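Hypothetical protein TTHA0068 (Thermus thermophilus, PDB 2CWY) is of unknown function but belongs to the DUF309 family and folds as a small, single-chain, all-helical protein. Local coordinates at residues V2-V8 with V23-Y27. Sequence-based numbering, arbitrary orientation.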
loop_
_atom_site.group_PDB
_atom_site.type_symbol
_atom_site.label_atom_id
_atom_site.label_comp_id
_atom_site.label_asym_id
_atom_site.label_seq_id
_atom_site.Cartn_x
_atom_site.Cartn_y
_atom_site.Cartn_z
ATOM N N VAL A 2 12.255 -8.359 5.469
ATOM C CA VAL A 2 11.340 -7.308 5.074
ATOM C C VAL A 2 10.856 -7.729 3.700
ATOM O O VAL A 2 11.475 -8.576 3.058
ATOM C CB VAL A 2 12.046 -5.950 5.010
ATOM C CG1 VAL A 2 12.566 -5.585 6.400
ATOM C CG2 VAL A 2 13.185 -5.992 4.015
ATOM N N PRO A 3 9.749 -7.153 3.226
ATOM C CA PRO A 3 9.230 -7.532 1.907
ATOM C C PRO A 3 10.234 -7.435 0.752
ATOM O O PRO A 3 11.120 -6.588 0.770
ATOM C CB PRO A 3 8.068 -6.548 1.696
ATOM C CG PRO A 3 7.664 -6.158 3.086
ATOM C CD PRO A 3 8.992 -6.018 3.785
ATOM N N ASP A 4 10.101 -8.320 -0.234
ATOM C CA ASP A 4 10.916 -8.240 -1.445
ATOM C C ASP A 4 9.952 -7.413 -2.305
ATOM O O ASP A 4 9.006 -7.954 -2.871
ATOM C CB ASP A 4 11.112 -9.614 -2.097
ATOM C CG ASP A 4 11.798 -9.521 -3.454
ATOM O OD1 ASP A 4 11.594 -8.514 -4.170
ATOM O OD2 ASP A 4 12.535 -10.455 -3.820
ATOM N N TRP A 5 10.175 -6.104 -2.383
ATOM C CA TRP A 5 9.261 -5.243 -3.125
ATOM C C TRP A 5 9.132 -5.568 -4.612
ATOM O O TRP A 5 8.122 -5.249 -5.235
ATOM C CB TRP A 5 9.631 -3.766 -2.886
ATOM C CG TRP A 5 9.424 -3.318 -1.452
ATOM C CD1 TRP A 5 10.382 -2.908 -0.563
ATOM C CD2 TRP A 5 8.166 -3.205 -0.760
ATOM N NE1 TRP A 5 9.795 -2.543 0.634
ATOM C CE2 TRP A 5 8.440 -2.717 0.536
ATOM C CE3 TRP A 5 6.835 -3.464 -1.117
ATOM C CZ2 TRP A 5 7.424 -2.482 1.483
ATOM C CZ3 TRP A 5 5.823 -3.225 -0.175
ATOM C CH2 TRP A 5 6.130 -2.741 1.108
ATOM N N GLU A 6 10.137 -6.220 -5.189
ATOM C CA GLU A 6 10.041 -6.587 -6.592
ATOM C C GLU A 6 8.886 -7.575 -6.733
ATOM O O GLU A 6 8.079 -7.479 -7.648
ATOM C CB GLU A 6 11.350 -7.215 -7.074
ATOM C CG GLU A 6 11.514 -7.205 -8.594
ATOM C CD GLU A 6 11.117 -5.868 -9.241
ATOM O OE1 GLU A 6 11.232 -4.805 -8.582
ATOM O OE2 GLU A 6 10.700 -5.880 -10.421
ATOM N N GLU A 7 8.802 -8.525 -5.810
ATOM C CA GLU A 7 7.720 -9.505 -5.830
ATOM C C GLU A 7 6.374 -8.853 -5.543
ATOM O O GLU A 7 5.374 -9.140 -6.210
ATOM C CB GLU A 7 7.959 -10.589 -4.777
ATOM C CG GLU A 7 9.033 -11.568 -5.162
ATOM C CD GLU A 7 8.758 -12.187 -6.515
ATOM O OE1 GLU A 7 7.674 -12.799 -6.675
ATOM O OE2 GLU A 7 9.623 -12.049 -7.409
ATOM N N VAL A 8 6.351 -7.975 -4.549
ATOM C CA VAL A 8 5.109 -7.315 -4.160
ATOM C C VAL A 8 4.571 -6.447 -5.282
ATOM O O VAL A 8 3.383 -6.473 -5.585
ATOM C CB VAL A 8 5.311 -6.472 -2.884
ATOM C CG1 VAL A 8 4.029 -5.710 -2.547
ATOM C CG2 VAL A 8 5.706 -7.382 -1.719
ATOM N N VAL A 23 0.014 -10.664 1.730
ATOM C CA VAL A 23 1.452 -10.890 1.814
ATOM C C VAL A 23 2.157 -9.927 2.775
ATOM O O VAL A 23 3.129 -10.301 3.429
ATOM C CB VAL A 23 2.103 -10.821 0.391
ATOM C CG1 VAL A 23 3.619 -10.704 0.481
ATOM C CG2 VAL A 23 1.746 -12.078 -0.378
ATOM N N LEU A 24 1.646 -8.705 2.887
ATOM C CA LEU A 24 2.260 -7.712 3.763
ATOM C C LEU A 24 1.814 -7.765 5.224
ATOM O O LEU A 24 2.483 -7.211 6.094
ATOM C CB LEU A 24 2.016 -6.310 3.211
ATOM C CG LEU A 24 2.643 -5.996 1.852
ATOM C CD1 LEU A 24 2.236 -4.585 1.454
ATOM C CD2 LEU A 24 4.164 -6.107 1.930
ATOM N N GLU A 25 0.692 -8.422 5.502
ATOM C CA GLU A 25 0.218 -8.499 6.878
ATOM C C GLU A 25 1.240 -9.002 7.902
ATOM O O GLU A 25 1.395 -8.387 8.960
ATOM C CB GLU A 25 -1.045 -9.360 6.980
ATOM C CG GLU A 25 -1.628 -9.341 8.379
ATOM C CD GLU A 25 -2.711 -10.384 8.584
ATOM O OE1 GLU A 25 -2.743 -11.366 7.817
ATOM O OE2 GLU A 25 -3.523 -10.222 9.520
ATOM N N PRO A 26 1.956 -10.115 7.606
ATOM C CA PRO A 26 2.949 -10.654 8.545
ATOM C C PRO A 26 4.066 -9.666 8.857
ATOM O O PRO A 26 4.576 -9.639 9.975
ATOM C CB PRO A 26 3.487 -11.902 7.833
ATOM C CG PRO A 26 2.425 -12.244 6.811
ATOM C CD PRO A 26 1.933 -10.903 6.358
ATOM N N TYR A 27 4.445 -8.862 7.862
ATOM C CA TYR A 27 5.498 -7.864 8.038
ATOM C C TYR A 27 5.011 -6.716 8.913
ATOM O O TYR A 27 5.726 -6.252 9.802
ATOM C CB TYR A 27 5.945 -7.332 6.677
ATOM C CG TYR A 27 6.629 -8.402 5.872
ATOM C CD1 TYR A 27 7.913 -8.832 6.212
ATOM C CD2 TYR A 27 5.959 -9.068 4.843
ATOM C CE1 TYR A 27 8.510 -9.899 5.559
ATOM C CE2 TYR A 27 6.551 -10.146 4.175
ATOM C CZ TYR A 27 7.827 -10.556 4.548
ATOM O OH TYR A 27 8.410 -11.654 3.953
#
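P3 lays its ring over one face of Y27: CG stands 4.0 Å from the centroid of the tyrosine ring and 22° off its normal, which meets the geometry of a CH-pi contact. P3 N continues the overlap toward the rim, 3.8 Å above the plane of the Y27 ring, while V2 C meets Y27 CE1 obliquely at 3.7 Å. P3 CG also meets L24 CD2 at 3.7 Å. L24 CD2 is shared: W5 CZ3 lies 3.9 Å from it and V8 CG2 4.2 Å. L24 reaches this position with CG anti to its carbonyl carbon (chi1 -64°) and an extended chi2. No hydrogen bond links residues 2-8 to 23-27; apolar packing joins the N-terminal arm and the start of helix 5-13 to this part of helix 17-30, with L39 of helix 33-53 touching both P3 and Y27. Replacing Y27 by alanine removes the ring, and is likely to leave the P3 ring without its aromatic face and the V2-P3 peptide less covered. P3 CB, meanwhile, sits 3.9 Å above the centre of the W5 ring. Where the arm turns into helix, D4 is the N-cap, its OD1 accepting from E7 N at 157° and more weakly from E6 N.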